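PDB 3WV4: Non-ribosomal peptide synthetase from Streptomyces halstedii, which is a non-ribosomal peptide synthetase fragment with the fold of the AMP-binding enzyme family, a member of the ANL clan. Local coordinates for residues Lys209-Ala221 against Pro395-Ile407. Numbering follows the deposited sequence.
Sequences KAVACPHQQIVFA and PHVMAGYWRAPEI
Backbone hydrogen bonds join Ala210 and Ala212 of strand 210-214 to 399-402, a loop that meets the strand at one antiparallel bridge. Val211 and Tyr401 form a single non-hydrogen-bonded pair, flanked by Trp402 N to Ala210 O at 2.8 Å and Ala212 N to Gly400 O at 2.9 Å, the latter almost straight at 179°. Ala399 N then donates to Ala212 O (3.1 Å), leaving both polar backbone atoms of Ala212 engaged. On its other edge the strand pairs with 195-200, so the loop 399-402 lines the edge away from 195-200 through that bridge. One side-chain bond crosses the contact, from Gln217 on the first turn of helix 215-229: its NE2 reaches Val397 O at 3.3 Å, with the acceptor near the amide plane, after a bend at chi2 (90°) turns the amide toward that carbonyl.

Apolar contacts concentrate on Met398. Its SD lies 3.5 Å from Gln217 CB and also meets CB and SG of Cys213, while its CB meets Val211 CG1. Tyr250 of helix 246-258 and Tyr412 also touch this side chain. Nearby, Ala399 CB rests on Pro214 CG.

Two CH-pi contacts mark the ends. Pro395 CB sits 3.7 Å from the Phe220 ring centroid, squarely over one face, with His396 CB at the ring edge. At the other end the aliphatic part of Lys209 crosses the Tyr401 ring, CD standing 4.1 Å from its centroid; Ala210 O lies at that ring's edge, and the phenol OH is hydrogen-bonded to Glu344.

The chemistry thus shifts along the contact: backbone hydrogen bonds dominate at the strand, Met398 packs on strand and helix alike, and Phe220 and one hydrogen bond from the Gln217 side-chain amide carry the helix side, tying the strand-to-helix junction to the chain leading into helix 405-411.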
loop_
_atom_site.group_PDB
_atom_site.type_symbol
_atom_site.label_atom_id
_atom_site.label_comp_id
_atom_site.label_asym_id
_atom_site.label_seq_id
_atom_site.Cartn_x
_atom_site.Cartn_y
_atom_site.Cartn_z
ATOM N N LYS A 209 5.899 -4.183 -16.164
ATOM C CA LYS A 209 6.149 -2.784 -15.819
ATOM C C LYS A 209 5.839 -2.578 -14.355
ATOM O O LYS A 209 4.720 -2.749 -13.955
ATOM C CB LYS A 209 5.266 -1.888 -16.679
ATOM C CG LYS A 209 5.647 -0.435 -16.537
ATOM C CD LYS A 209 4.886 0.519 -17.460
ATOM C CE LYS A 209 3.498 0.812 -16.942
ATOM N NZ LYS A 209 2.876 1.882 -17.783
ATOM N N ALA A 210 6.857 -2.249 -13.572
ATOM C CA ALA A 210 6.736 -2.072 -12.165
ATOM C C ALA A 210 7.237 -0.705 -11.795
ATOM O O ALA A 210 8.267 -0.258 -12.306
ATOM C CB ALA A 210 7.562 -3.115 -11.431
ATOM N N VAL A 211 6.541 -0.053 -10.884
ATOM C CA VAL A 211 7.098 1.142 -10.265
ATOM C C VAL A 211 8.116 0.765 -9.192
ATOM O O VAL A 211 7.857 -0.100 -8.381
ATOM C CB VAL A 211 5.991 1.977 -9.657
ATOM C CG1 VAL A 211 6.549 3.260 -9.045
ATOM C CG2 VAL A 211 4.956 2.282 -10.739
ATOM N N ALA A 212 9.272 1.408 -9.235
ATOM C CA ALA A 212 10.347 1.165 -8.317
ATOM C C ALA A 212 10.262 2.143 -7.217
ATOM O O ALA A 212 10.412 3.354 -7.430
ATOM C CB ALA A 212 11.703 1.298 -9.000
ATOM N N CYS A 213 10.101 1.620 -6.003
ATOM C CA CYS A 213 9.789 2.467 -4.884
ATOM C C CYS A 213 10.861 2.415 -3.858
ATOM O O CYS A 213 11.019 1.378 -3.172
ATOM C CB CYS A 213 8.457 2.034 -4.248
ATOM S SG CYS A 213 7.038 2.058 -5.356
ATOM N N PRO A 214 11.575 3.527 -3.679
ATOM C CA PRO A 214 12.560 3.571 -2.635
ATOM C C PRO A 214 11.964 3.757 -1.270
ATOM O O PRO A 214 10.887 4.281 -1.135
ATOM C CB PRO A 214 13.417 4.804 -2.999
ATOM C CG PRO A 214 13.108 5.063 -4.440
ATOM C CD PRO A 214 11.651 4.719 -4.523
ATOM N N HIS A 215 12.721 3.412 -0.251
ATOM C CA HIS A 215 12.319 3.650 1.158
ATOM C C HIS A 215 11.789 5.022 1.472
ATOM O O HIS A 215 10.715 5.161 2.078
ATOM C CB HIS A 215 13.525 3.416 2.088
ATOM C CG HIS A 215 13.805 1.968 2.334
ATOM N ND1 HIS A 215 13.437 1.332 3.503
ATOM C CD2 HIS A 215 14.387 1.019 1.556
ATOM C CE1 HIS A 215 13.796 0.058 3.438
ATOM N NE2 HIS A 215 14.364 -0.158 2.266
ATOM N N GLN A 216 12.512 6.060 1.099
ATOM C CA GLN A 216 12.107 7.384 1.596
ATOM C C GLN A 216 10.789 7.848 1.046
ATOM O O GLN A 216 10.042 8.516 1.735
ATOM C CB GLN A 216 13.028 8.537 1.192
ATOM C CG GLN A 216 14.304 8.260 0.511
ATOM C CD GLN A 216 15.075 9.545 0.206
ATOM O OE1 GLN A 216 15.639 9.687 -0.875
ATOM N NE2 GLN A 216 15.083 10.463 1.141
ATOM N N GLN A 217 10.574 7.638 -0.254
ATOM C CA GLN A 217 9.334 8.053 -0.889
ATOM C C GLN A 217 8.152 7.360 -0.174
ATOM O O GLN A 217 7.102 7.962 0.052
ATOM C CB GLN A 217 9.311 7.667 -2.364
ATOM C CG GLN A 217 9.995 8.627 -3.303
ATOM C CD GLN A 217 11.460 8.305 -3.512
ATOM O OE1 GLN A 217 12.158 7.910 -2.592
ATOM N NE2 GLN A 217 11.916 8.448 -4.728
ATOM N N ILE A 218 8.341 6.092 0.163
ATOM C CA ILE A 218 7.279 5.278 0.731
ATOM C C ILE A 218 6.915 5.843 2.079
ATOM O O ILE A 218 5.771 6.125 2.343
ATOM C CB ILE A 218 7.673 3.773 0.853
ATOM C CG1 ILE A 218 7.749 3.093 -0.544
ATOM C CG2 ILE A 218 6.627 2.988 1.638
ATOM C CD1 ILE A 218 8.343 1.676 -0.478
ATOM N N VAL A 219 7.915 6.078 2.919
ATOM C CA VAL A 219 7.684 6.591 4.236
ATOM C C VAL A 219 7.094 7.953 4.114
ATOM O O VAL A 219 6.130 8.290 4.826
ATOM C CB VAL A 219 8.988 6.624 5.032
ATOM C CG1 VAL A 219 8.834 7.314 6.378
ATOM C CG2 VAL A 219 9.469 5.189 5.279
ATOM N N PHE A 220 7.627 8.769 3.202
ATOM C CA PHE A 220 7.084 10.114 3.037
ATOM C C PHE A 220 5.627 10.066 2.647
ATOM O O PHE A 220 4.774 10.691 3.267
ATOM C CB PHE A 220 7.844 10.924 1.967
ATOM C CG PHE A 220 7.151 12.172 1.645
ATOM C CD1 PHE A 220 7.271 13.235 2.489
ATOM C CD2 PHE A 220 6.232 12.232 0.614
ATOM C CE1 PHE A 220 6.570 14.390 2.291
ATOM C CE2 PHE A 220 5.516 13.412 0.389
ATOM C CZ PHE A 220 5.681 14.476 1.248
ATOM N N ALA A 221 5.310 9.294 1.613
ATOM C CA ALA A 221 3.922 9.221 1.203
ATOM C C ALA A 221 3.036 8.720 2.317
ATOM O O ALA A 221 1.940 9.215 2.485
ATOM C CB ALA A 221 3.748 8.362 -0.079
ATOM N N PRO A 395 8.269 14.644 -2.800
ATOM C CA PRO A 395 9.068 13.583 -2.212
ATOM C C PRO A 395 8.388 12.229 -2.208
ATOM O O PRO A 395 8.874 11.313 -1.592
ATOM C CB PRO A 395 9.313 14.063 -0.763
ATOM C CG PRO A 395 8.923 15.513 -0.751
ATOM C CD PRO A 395 7.855 15.641 -1.800
ATOM N N HIS A 396 7.258 12.127 -2.885
ATOM C CA HIS A 396 6.490 10.881 -3.059
ATOM C C HIS A 396 6.659 10.348 -4.481
ATOM O O HIS A 396 6.284 9.207 -4.752
ATOM C CB HIS A 396 5.011 11.108 -2.785
ATOM C CG HIS A 396 4.368 12.151 -3.645
ATOM N ND1 HIS A 396 5.044 13.231 -4.199
ATOM C CD2 HIS A 396 3.072 12.322 -3.982
ATOM C CE1 HIS A 396 4.197 13.985 -4.870
ATOM N NE2 HIS A 396 2.992 13.461 -4.750
ATOM N N VAL A 397 7.146 11.208 -5.397
ATOM C CA VAL A 397 7.337 10.786 -6.779
ATOM C C VAL A 397 8.366 9.682 -6.753
ATOM O O VAL A 397 9.472 9.915 -6.304
ATOM C CB VAL A 397 7.867 11.900 -7.654
ATOM C CG1 VAL A 397 8.259 11.286 -9.025
ATOM C CG2 VAL A 397 6.809 12.996 -7.801
ATOM N N MET A 398 7.997 8.495 -7.222
ATOM C CA MET A 398 8.816 7.301 -7.070
ATOM C C MET A 398 9.953 7.338 -8.077
ATOM O O MET A 398 10.057 8.279 -8.838
ATOM C CB MET A 398 7.941 6.030 -7.257
ATOM C CG MET A 398 6.889 5.861 -6.153
ATOM S SD MET A 398 7.629 5.531 -4.523
ATOM C CE MET A 398 6.155 5.979 -3.559
ATOM N N ALA A 399 10.803 6.330 -8.059
ATOM C CA ALA A 399 12.038 6.350 -8.804
ATOM C C ALA A 399 11.941 5.990 -10.301
ATOM O O ALA A 399 12.969 5.871 -10.883
ATOM C CB ALA A 399 13.030 5.408 -8.158
ATOM N N GLY A 400 10.770 5.816 -10.902
ATOM C CA GLY A 400 10.671 5.343 -12.270
ATOM C C GLY A 400 10.150 3.906 -12.286
ATOM O O GLY A 400 9.690 3.391 -11.257
ATOM N N TYR A 401 10.206 3.278 -13.468
ATOM C CA TYR A 401 9.837 1.902 -13.648
ATOM C C TYR A 401 11.075 1.032 -13.584
ATOM O O TYR A 401 12.136 1.445 -14.021
ATOM C CB TYR A 401 9.127 1.712 -14.987
ATOM C CG TYR A 401 7.907 2.595 -15.130
ATOM C CD1 TYR A 401 6.788 2.396 -14.331
ATOM C CD2 TYR A 401 7.884 3.643 -16.032
ATOM C CE1 TYR A 401 5.664 3.201 -14.451
ATOM C CE2 TYR A 401 6.765 4.459 -16.169
ATOM C CZ TYR A 401 5.651 4.233 -15.374
ATOM O OH TYR A 401 4.534 5.067 -15.476
ATOM N N TRP A 402 10.950 -0.174 -13.050
ATOM C CA TRP A 402 12.096 -1.033 -12.869
ATOM C C TRP A 402 12.716 -1.435 -14.250
ATOM O O TRP A 402 12.026 -2.006 -15.096
ATOM C CB TRP A 402 11.639 -2.250 -12.091
ATOM C CG TRP A 402 12.603 -3.372 -11.983
ATOM C CD1 TRP A 402 12.475 -4.603 -12.550
ATOM C CD2 TRP A 402 13.822 -3.384 -11.259
ATOM N NE1 TRP A 402 13.527 -5.408 -12.192
ATOM C CE2 TRP A 402 14.393 -4.667 -11.433
ATOM C CE3 TRP A 402 14.483 -2.453 -10.447
ATOM C CZ2 TRP A 402 15.594 -5.042 -10.841
ATOM C CZ3 TRP A 402 15.714 -2.823 -9.861
ATOM C CH2 TRP A 402 16.251 -4.111 -10.073
ATOM N N ARG A 403 13.999 -1.089 -14.445
ATOM C CA ARG A 403 14.791 -1.452 -15.632
ATOM C C ARG A 403 14.104 -1.146 -16.964
ATOM O O ARG A 403 14.129 -1.959 -17.890
ATOM C CB ARG A 403 15.170 -2.932 -15.578
ATOM C CG ARG A 403 16.052 -3.247 -14.389
ATOM C CD ARG A 403 16.648 -4.631 -14.487
ATOM N NE ARG A 403 17.584 -4.901 -13.401
ATOM C CZ ARG A 403 18.011 -6.111 -13.064
ATOM N NH1 ARG A 403 17.585 -7.194 -13.700
ATOM N NH2 ARG A 403 18.852 -6.239 -12.074
ATOM N N ALA A 404 13.500 0.027 -17.048
ATOM C CA ALA A 404 12.818 0.445 -18.259
ATOM C C ALA A 404 13.033 1.942 -18.432
ATOM O O ALA A 404 12.101 2.709 -18.290
ATOM C CB ALA A 404 11.336 0.114 -18.169
ATOM N N PRO A 405 14.281 2.364 -18.721
ATOM C CA PRO A 405 14.603 3.812 -18.779
ATOM C C PRO A 405 13.761 4.603 -19.798
ATOM O O PRO A 405 13.381 5.734 -19.548
ATOM C CB PRO A 405 16.089 3.835 -19.184
ATOM C CG PRO A 405 16.609 2.462 -18.899
ATOM C CD PRO A 405 15.440 1.527 -19.073
ATOM N N GLU A 406 13.474 3.983 -20.928
ATOM C CA GLU A 406 12.765 4.642 -22.022
ATOM C C GLU A 406 11.360 5.034 -21.587
ATOM O O GLU A 406 10.968 6.212 -21.660
ATOM C CB GLU A 406 12.699 3.690 -23.231
ATOM C CG GLU A 406 12.081 4.245 -24.488
ATOM C CD GLU A 406 13.088 4.981 -25.354
ATOM O OE1 GLU A 406 13.729 5.934 -24.851
ATOM O OE2 GLU A 406 13.241 4.611 -26.538
ATOM N N ILE A 407 10.616 4.026 -21.124
ATOM C CA ILE A 407 9.236 4.220 -20.645
ATOM C C ILE A 407 9.188 5.215 -19.464
ATOM O O ILE A 407 8.231 5.962 -19.326
ATOM C CB ILE A 407 8.572 2.892 -20.199
ATOM C CG1 ILE A 407 8.665 1.819 -21.295
ATOM C CG2 ILE A 407 7.113 3.150 -19.851
ATOM C CD1 ILE A 407 7.585 1.933 -22.362
#